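Local coordinates for protein apical membrane antigen AMA1 (Toxoplasma gondii ME49, PDB 4YIV) that takes part in host cell invasion as an essential microneme protein of the moving junction formed between the parasite's apical tip and the host cell membrane, at residues A[126-131]-A[136-141]. Residues are numbered along the deposited sequence; the frame is centred on the assembly and turned at random.
Sequences NIKAST and CAEFAF
Glu138, two residues past Cys136, whose disulfide with Cys168 joins helix 132-141 to strand 167-170, reaches from the helix to the loop 126-131 and binds two successive backbone amides, those of Lys128 and Ala129, with its carboxylate. With CG anti to the backbone N (chi1 -176°) and the chain extended beyond it, the carboxylate stands well off the helix surface. Glu138 OE1 takes the N-H of Lys128 N at 2.9 Å in an almost straight bond (174°), met on the syn side and 18° out of the carboxylate plane. Glu138 OE2 offers its syn lone pair to Ala129 N at 2.7 Å, and a weak, strongly bent second bond runs to it from Lys128 N. A helix glutamate thus accepts from two successive amides of the loop that leads into its own helix, by way of the N-cap Thr131; both segments lie in the AMA1 family region, consistent with a PAN-type fold. Ile127 CG2 lies over one face of the carboxylate, 3.3 Å from Glu138 OE2, while Ala129 CB meets Glu138 OE2 from near its plane at 3.2 Å. The Lys128 chain, bent at chi2 and chi4, leads away, leaving Lys128 NZ 6.8 Å from Glu138 OE1; the salt bridge of OE1 is instead with Lys142, just past the end of the helix, and probably favours the ionised carboxylate. At Phe139 the loop is touched only lightly, Ile127 CD1 coming within 4.5 Å of Phe139 N, while the ring leads away to Phe116 and strand 167-170.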
ATOM      1  N   ASN A 126      -8.355 -25.559  -3.426  1.00 32.27           N
ATOM      2  CA  ASN A 126      -7.276 -25.347  -2.469  1.00 31.86           C
ATOM      3  C   ASN A 126      -7.071 -23.866  -2.092  1.00 34.08           C
ATOM      4  O   ASN A 126      -6.439 -23.567  -1.084  1.00 31.10           O
ATOM      5  CB  ASN A 126      -5.979 -25.916  -3.026  1.00 34.47           C
ATOM      6  CG  ASN A 126      -6.024 -27.430  -3.197  1.00 50.41           C
ATOM      7  OD1 ASN A 126      -6.747 -28.133  -2.480  1.00 47.81           O
ATOM      8  ND2 ASN A 126      -5.221 -27.941  -4.135  1.00 58.17           N
ATOM      9  N   ILE A 127      -7.581 -22.953  -2.922  1.00 30.62           N
ATOM     10  CA  ILE A 127      -7.532 -21.520  -2.653  1.00 27.84           C
ATOM     11  C   ILE A 127      -8.780 -21.093  -1.848  1.00 32.03           C
ATOM     12  O   ILE A 127      -9.901 -21.106  -2.354  1.00 29.49           O
ATOM     13  CB  ILE A 127      -7.460 -20.735  -3.967  1.00 27.77           C
ATOM     14  CG1 ILE A 127      -6.220 -21.169  -4.759  1.00 30.46           C
ATOM     15  CG2 ILE A 127      -7.478 -19.239  -3.713  1.00 32.54           C
ATOM     16  CD1 ILE A 127      -4.932 -20.724  -4.172  1.00 32.20           C
ATOM     17  N   LYS A 128      -8.577 -20.707  -0.600  1.00 26.26           N
ATOM     18  CA  LYS A 128      -9.661 -20.541   0.342  1.00 27.75           C
ATOM     19  C   LYS A 128     -10.131 -19.083   0.464  1.00 27.53           C
ATOM     20  O   LYS A 128     -11.207 -18.799   0.996  1.00 29.56           O
ATOM     21  CB  LYS A 128      -9.201 -21.087   1.706  1.00 29.98           C
ATOM     22  CG  LYS A 128      -8.857 -22.603   1.675  1.00 34.40           C
ATOM     23  CD  LYS A 128     -10.105 -23.462   1.448  1.00 40.07           C
ATOM     24  CE  LYS A 128      -9.795 -24.913   1.067  1.00 46.82           C
ATOM     25  NZ  LYS A 128      -9.369 -25.740   2.206  1.00 57.25           N
ATOM     26  N   ALA A 129      -9.340 -18.146  -0.041  1.00 24.75           N
ATOM     27  CA  ALA A 129      -9.673 -16.730   0.096  1.00 24.53           C
ATOM     28  C   ALA A 129     -11.035 -16.415  -0.498  1.00 24.61           C
ATOM     29  O   ALA A 129     -11.433 -16.997  -1.503  1.00 24.67           O
ATOM     30  CB  ALA A 129      -8.616 -15.848  -0.587  1.00 23.36           C
ATOM     31  N   SER A 130     -11.716 -15.465   0.116  1.00 22.77           N
ATOM     32  CA  SER A 130     -13.058 -15.066  -0.303  1.00 26.52           C
ATOM     33  C   SER A 130     -13.149 -13.875  -1.262  1.00 25.84           C
ATOM     34  O   SER A 130     -14.258 -13.479  -1.627  1.00 24.51           O
ATOM     35  CB  SER A 130     -13.862 -14.743   0.951  1.00 25.67           C
ATOM     36  OG  SER A 130     -13.570 -13.430   1.385  1.00 33.91           O
ATOM     37  N   THR A 131     -12.014 -13.268  -1.638  1.00 23.89           N
ATOM     38  CA  THR A 131     -12.003 -12.121  -2.570  1.00 21.75           C
ATOM     39  C   THR A 131     -10.970 -12.373  -3.645  1.00 23.40           C
ATOM     40  O   THR A 131     -10.038 -13.160  -3.449  1.00 23.44           O
ATOM     41  CB  THR A 131     -11.698 -10.747  -1.902  1.00 22.09           C
ATOM     42  OG1 THR A 131     -10.309 -10.700  -1.480  1.00 21.77           O
ATOM     43  CG2 THR A 131     -12.623 -10.481  -0.741  1.00 22.69           C
ATOM     44  N   CYS A 136      -5.317 -13.861  -5.142  1.00 21.33           N
ATOM     45  CA  CYS A 136      -4.003 -13.590  -5.745  1.00 21.41           C
ATOM     46  C   CYS A 136      -2.918 -13.650  -4.656  1.00 18.44           C
ATOM     47  O   CYS A 136      -1.882 -14.317  -4.812  1.00 21.04           O
ATOM     48  CB  CYS A 136      -4.018 -12.249  -6.461  1.00 23.66           C
ATOM     49  SG  CYS A 136      -2.423 -11.742  -7.203  1.00 23.77           S
ATOM     50  N   ALA A 137      -3.161 -12.957  -3.564  1.00 19.28           N
ATOM     51  CA  ALA A 137      -2.235 -12.975  -2.433  1.00 21.41           C
ATOM     52  C   ALA A 137      -1.982 -14.397  -1.903  1.00 21.91           C
ATOM     53  O   ALA A 137      -0.850 -14.757  -1.550  1.00 21.23           O
ATOM     54  CB  ALA A 137      -2.769 -12.091  -1.341  1.00 21.21           C
ATOM     55  N   GLU A 138      -3.029 -15.215  -1.842  1.00 20.82           N
ATOM     56  CA  GLU A 138      -2.884 -16.590  -1.377  1.00 18.58           C
ATOM     57  C   GLU A 138      -2.047 -17.408  -2.343  1.00 21.94           C
ATOM     58  O   GLU A 138      -1.218 -18.219  -1.934  1.00 22.09           O
ATOM     59  CB  GLU A 138      -4.275 -17.208  -1.170  1.00 23.55           C
ATOM     60  CG  GLU A 138      -4.268 -18.616  -0.591  1.00 30.17           C
ATOM     61  CD  GLU A 138      -5.684 -19.142  -0.327  1.00 29.76           C
ATOM     62  OE1 GLU A 138      -5.787 -20.290   0.136  1.00 33.88           O
ATOM     63  OE2 GLU A 138      -6.678 -18.412  -0.600  1.00 32.30           O
ATOM     64  N   PHE A 139      -2.258 -17.175  -3.635  1.00 20.83           N
ATOM     65  CA  PHE A 139      -1.458 -17.795  -4.670  1.00 22.58           C
ATOM     66  C   PHE A 139       0.025 -17.461  -4.500  1.00 24.79           C
ATOM     67  O   PHE A 139       0.893 -18.331  -4.622  1.00 24.52           O
ATOM     68  CB  PHE A 139      -1.934 -17.342  -6.041  1.00 22.51           C
ATOM     69  CG  PHE A 139      -1.145 -17.921  -7.166  1.00 28.35           C
ATOM     70  CD1 PHE A 139      -1.098 -19.289  -7.357  1.00 29.13           C
ATOM     71  CD2 PHE A 139      -0.454 -17.086  -8.045  1.00 27.92           C
ATOM     72  CE1 PHE A 139      -0.351 -19.834  -8.404  1.00 33.58           C
ATOM     73  CE2 PHE A 139       0.301 -17.615  -9.094  1.00 28.47           C
ATOM     74  CZ  PHE A 139       0.349 -18.974  -9.282  1.00 30.21           C
ATOM     75  N   ALA A 140       0.305 -16.202  -4.198  1.00 21.08           N
ATOM     76  CA  ALA A 140       1.692 -15.784  -3.931  1.00 23.23           C
ATOM     77  C   ALA A 140       2.213 -16.452  -2.640  1.00 22.99           C
ATOM     78  O   ALA A 140       3.362 -16.929  -2.582  1.00 22.39           O
ATOM     79  CB  ALA A 140       1.766 -14.268  -3.827  1.00 20.99           C
ATOM     80  N   PHE A 141       1.372 -16.524  -1.622  1.00 21.46           N
ATOM     81  CA  PHE A 141       1.815 -17.137  -0.362  1.00 23.25           C
ATOM     82  C   PHE A 141       2.150 -18.625  -0.554  1.00 27.00           C
ATOM     83  O   PHE A 141       3.071 -19.151   0.089  1.00 25.91           O
ATOM     84  CB  PHE A 141       0.776 -16.984   0.741  1.00 23.37           C
ATOM     85  CG  PHE A 141       1.250 -17.510   2.060  1.00 23.38           C
ATOM     86  CD1 PHE A 141       2.221 -16.826   2.794  1.00 23.51           C
ATOM     87  CD2 PHE A 141       0.772 -18.728   2.550  1.00 26.76           C
ATOM     88  CE1 PHE A 141       2.682 -17.334   4.012  1.00 27.18           C
ATOM     89  CE2 PHE A 141       1.234 -19.244   3.763  1.00 29.83           C
ATOM     90  CZ  PHE A 141       2.188 -18.552   4.495  1.00 24.71           C
TER